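PDB 4PI8: autolysin E from Staphylococcus aureus, which probably cleaves the glycan strands of bacterial peptidoglycan as a glycosidase of the lysozyme clan, here holding a NAG-NAM disaccharide. Local coordinates for residues M54-M65 and Y212-R223. The protein carries 1 engineered substitution. Numbering follows the deposited sequence.
Sequences MKYMDITEKVPM and YKQFGIKKDDIR
Met-57 and Ile-222 face each other as the non-hydrogen-bonded pair of a single antiparallel beta bridge, where the chain leaving helix 200-215 runs back along the loop between helices 38-45 and 67-74. Arg-223 N gives a nearly straight bond to Tyr-56 O (3.0 Å, 171°), and Asp-58 N reaches Asp-221 O at 2.9 Å. Because these bonds need only backbone atoms, side chains are left to pack beside them. Ile-222 lays CD1 against Met-57 CB at 3.5 Å.

Met-57 extends as far as its sulfur (chi1 -171°) and bends only at chi3, which brings CE to Tyr-212 OH at 3.2 Å. Its sulfur also takes a weak hydrogen bond from Asp-220 N and lies obliquely to the Tyr-212 ring. The Asp-220 carboxylate packs on Glu-61, OD2 lying 3.1 Å from CB. Met-54, in one of its two conformers, places SD over the centre of the Tyr-212 ring, a Met-aromatic contact suited to a soft, flexible side chain. The Tyr-212 hydroxyl, deep among apolar groups, is satisfied by Asn-97. Val-63 CG1 also touches this OH and meets Ile-217 CG2, the two branched side chains crossing at about a right angle.

The chain leaves the helix at Gly-216, whose positive phi favours glycine, while Phe-215 also packs on helix 67-74. At the other end, Asp-58 shapes its loop as an Asx turn: OD1 accepts from Thr-60 N on its anti side, 27° out of the carboxylate plane, and from Thr-60 OG1 through its syn lone pair. Met-65, bent at chi2 and chi3, crosses Phe-215 and sets its CE methyl over the ring face, 4.0 Å from the centroid.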
# COMPACT_ATOMS: atom_id res chain seq x y z
N MET A 54 -4.23 11.87 6.64
CA MET A 54 -4.58 10.51 6.16
C MET A 54 -3.44 9.51 6.36
O MET A 54 -3.74 8.36 6.57
CB MET A 54 -4.90 10.43 4.62
CG MET A 54 -6.33 10.48 4.11
SD MET A 54 -7.51 9.61 5.18
CE MET A 54 -7.88 11.09 6.00
N LYS A 55 -2.17 9.96 6.24
CA LYS A 55 -1.08 8.99 6.38
C LYS A 55 -0.93 8.50 7.82
O LYS A 55 -0.22 7.50 8.06
CB LYS A 55 0.18 9.41 5.74
CG LYS A 55 0.87 10.57 6.37
CD LYS A 55 2.22 10.80 5.74
CE LYS A 55 2.28 11.84 4.65
NZ LYS A 55 3.67 12.22 4.29
N TYR A 56 -1.56 9.18 8.79
CA TYR A 56 -1.43 8.84 10.19
C TYR A 56 -2.69 8.25 10.75
O TYR A 56 -2.82 8.00 11.93
CB TYR A 56 -1.05 10.12 10.95
CG TYR A 56 0.20 10.76 10.44
CD1 TYR A 56 1.44 10.18 10.53
CD2 TYR A 56 0.13 12.00 9.78
CE1 TYR A 56 2.56 10.78 10.02
CE2 TYR A 56 1.27 12.60 9.28
CZ TYR A 56 2.48 12.00 9.41
OH TYR A 56 3.63 12.59 8.88
N MET A 57 -3.67 7.97 9.89
CA MET A 57 -4.97 7.45 10.26
C MET A 57 -5.01 5.92 10.27
O MET A 57 -4.55 5.26 9.30
CB MET A 57 -6.01 7.98 9.31
CG MET A 57 -7.40 7.67 9.74
SD MET A 57 -8.65 8.07 8.50
CE MET A 57 -8.30 6.69 7.38
N ASP A 58 -5.60 5.31 11.27
CA ASP A 58 -5.70 3.89 11.40
C ASP A 58 -6.57 3.36 10.27
O ASP A 58 -7.73 3.79 10.11
CB ASP A 58 -6.34 3.60 12.77
CG ASP A 58 -6.55 2.18 13.06
OD1 ASP A 58 -6.39 1.28 12.24
OD2 ASP A 58 -6.92 1.86 14.26
N ILE A 59 -5.99 2.52 9.40
CA ILE A 59 -6.68 1.91 8.24
C ILE A 59 -7.12 0.49 8.47
O ILE A 59 -7.52 -0.23 7.56
CB ILE A 59 -5.85 2.11 6.93
CG1 ILE A 59 -4.39 1.70 7.16
CG2 ILE A 59 -5.98 3.54 6.46
CD1 ILE A 59 -3.55 1.64 5.92
N THR A 60 -7.11 0.10 9.75
CA THR A 60 -7.62 -1.18 10.16
C THR A 60 -9.05 -1.06 10.57
O THR A 60 -9.51 -2.11 11.15
CB THR A 60 -6.77 -1.80 11.32
OG1 THR A 60 -7.14 -1.16 12.56
CG2 THR A 60 -5.36 -1.66 11.07
N GLU A 61 -9.64 0.13 10.45
CA GLU A 61 -11.06 0.41 10.71
C GLU A 61 -11.78 0.61 9.39
O GLU A 61 -11.39 1.45 8.54
CB GLU A 61 -11.26 1.66 11.54
CG GLU A 61 -10.68 1.75 12.96
CD GLU A 61 -10.86 0.51 13.82
OE1 GLU A 61 -11.81 -0.28 13.62
OE2 GLU A 61 -10.01 0.35 14.73
N LYS A 62 -12.88 -0.08 9.28
CA LYS A 62 -13.70 -0.12 8.07
C LYS A 62 -14.47 1.15 7.87
O LYS A 62 -14.63 1.95 8.83
CB LYS A 62 -14.62 -1.26 8.14
CG LYS A 62 -13.87 -2.59 8.26
CD LYS A 62 -14.79 -3.79 8.28
CE LYS A 62 -15.54 -3.86 9.61
NZ LYS A 62 -16.39 -5.06 9.66
N VAL A 63 -14.92 1.36 6.65
CA VAL A 63 -15.69 2.54 6.33
C VAL A 63 -17.03 2.15 5.69
O VAL A 63 -17.15 1.13 5.00
CB VAL A 63 -14.96 3.57 5.45
CG1 VAL A 63 -13.84 4.22 6.24
CG2 VAL A 63 -14.47 2.95 4.17
N PRO A 64 -18.06 2.97 5.91
CA PRO A 64 -19.39 2.71 5.40
C PRO A 64 -19.52 3.12 3.96
O PRO A 64 -19.98 4.20 3.62
CB PRO A 64 -20.28 3.55 6.34
CG PRO A 64 -19.48 4.74 6.66
CD PRO A 64 -18.06 4.16 6.81
N MET A 65 -19.11 2.22 3.09
CA MET A 65 -19.17 2.38 1.63
C MET A 65 -19.92 1.22 1.05
O MET A 65 -19.50 0.08 1.20
CB MET A 65 -17.75 2.46 1.00
CG MET A 65 -17.02 3.74 1.34
SD MET A 65 -17.53 5.19 0.37
CE MET A 65 -16.73 4.76 -1.16
N TYR A 212 -12.70 10.33 0.76
CA TYR A 212 -13.37 10.67 2.01
C TYR A 212 -14.27 11.91 1.79
O TYR A 212 -15.39 11.93 2.28
CB TYR A 212 -12.38 10.96 3.19
CG TYR A 212 -12.03 9.74 3.99
CD1 TYR A 212 -11.42 8.65 3.41
CD2 TYR A 212 -12.31 9.68 5.33
CE1 TYR A 212 -11.18 7.51 4.18
CE2 TYR A 212 -12.04 8.54 6.09
CZ TYR A 212 -11.48 7.47 5.47
OH TYR A 212 -11.24 6.34 6.23
N LYS A 213 -13.71 12.93 1.13
CA LYS A 213 -14.47 14.18 0.96
C LYS A 213 -15.56 13.99 -0.08
O LYS A 213 -16.61 14.72 -0.00
CB LYS A 213 -13.54 15.32 0.66
CG LYS A 213 -12.65 15.67 1.82
CD LYS A 213 -11.64 16.77 1.61
CE LYS A 213 -10.78 16.94 2.85
NZ LYS A 213 -9.83 18.05 2.80
N GLN A 214 -15.44 13.08 -1.01
CA GLN A 214 -16.45 12.82 -2.01
C GLN A 214 -17.67 12.21 -1.34
O GLN A 214 -18.82 12.53 -1.72
CB GLN A 214 -15.94 11.89 -3.12
CG GLN A 214 -16.97 11.53 -4.17
CD GLN A 214 -16.43 10.83 -5.35
OE1 GLN A 214 -15.24 10.77 -5.54
NE2 GLN A 214 -17.29 10.34 -6.18
N PHE A 215 -17.50 11.32 -0.36
CA PHE A 215 -18.63 10.59 0.24
C PHE A 215 -18.97 11.09 1.64
O PHE A 215 -19.90 10.57 2.26
CB PHE A 215 -18.33 9.09 0.18
CG PHE A 215 -18.31 8.55 -1.22
CD1 PHE A 215 -19.49 8.40 -1.95
CD2 PHE A 215 -17.13 8.35 -1.86
CE1 PHE A 215 -19.42 7.93 -3.27
CE2 PHE A 215 -17.07 7.90 -3.18
CZ PHE A 215 -18.24 7.67 -3.87
N GLY A 216 -18.22 12.02 2.18
CA GLY A 216 -18.51 12.55 3.51
C GLY A 216 -18.18 11.57 4.61
O GLY A 216 -18.90 11.44 5.62
N ILE A 217 -17.07 10.86 4.44
CA ILE A 217 -16.67 9.85 5.43
C ILE A 217 -15.90 10.50 6.58
O ILE A 217 -15.02 11.34 6.40
CB ILE A 217 -15.78 8.77 4.74
CG1 ILE A 217 -16.44 8.15 3.49
CG2 ILE A 217 -15.42 7.66 5.72
CD1 ILE A 217 -17.75 7.44 3.72
N LYS A 218 -16.18 10.03 7.79
CA LYS A 218 -15.45 10.49 8.97
C LYS A 218 -14.14 9.73 9.17
O LYS A 218 -14.13 8.52 9.12
CB LYS A 218 -16.33 10.29 10.22
CG LYS A 218 -15.94 11.22 11.36
CD LYS A 218 -16.27 10.71 12.76
CE LYS A 218 -15.73 11.67 13.83
NZ LYS A 218 -14.28 11.97 13.61
N LYS A 219 -13.09 10.46 9.48
CA LYS A 219 -11.75 9.89 9.76
C LYS A 219 -11.74 9.12 11.07
O LYS A 219 -12.40 9.55 12.02
CB LYS A 219 -10.74 11.02 9.87
CG LYS A 219 -10.43 11.70 8.56
CD LYS A 219 -9.27 12.68 8.68
CE LYS A 219 -9.71 13.99 9.31
NZ LYS A 219 -8.60 14.68 10.03
N ASP A 220 -10.99 8.02 11.13
CA ASP A 220 -10.77 7.23 12.33
C ASP A 220 -9.56 7.84 13.04
O ASP A 220 -9.14 8.98 12.76
CB ASP A 220 -10.54 5.73 11.96
CG ASP A 220 -11.87 4.96 11.63
OD1 ASP A 220 -12.74 4.82 12.56
OD2 ASP A 220 -12.05 4.45 10.45
N ASP A 221 -9.02 7.09 13.98
CA ASP A 221 -8.04 7.62 14.90
C ASP A 221 -6.76 8.02 14.21
O ASP A 221 -6.23 7.29 13.35
CB ASP A 221 -7.72 6.56 15.99
CG ASP A 221 -8.94 6.24 16.88
OD1 ASP A 221 -9.67 7.20 17.26
OD2 ASP A 221 -9.17 5.04 17.17
N ILE A 222 -6.24 9.17 14.57
CA ILE A 222 -5.01 9.69 14.07
C ILE A 222 -3.96 9.57 15.16
O ILE A 222 -4.16 9.97 16.32
CB ILE A 222 -5.11 11.19 13.75
CG1 ILE A 222 -6.29 11.48 12.79
CG2 ILE A 222 -3.77 11.72 13.27
CD1 ILE A 222 -6.27 10.74 11.48
N ARG A 223 -2.84 8.98 14.81
CA ARG A 223 -1.74 8.79 15.78
C ARG A 223 -0.69 9.81 15.52
O ARG A 223 -0.16 9.96 14.42
CB ARG A 223 -1.16 7.41 15.67
CG ARG A 223 0.07 7.28 16.56
CD ARG A 223 0.52 5.84 16.65
NE ARG A 223 1.78 5.80 17.35
CZ ARG A 223 2.35 4.71 17.86
NH1 ARG A 223 1.78 3.51 17.78
NH2 ARG A 223 3.50 4.87 18.48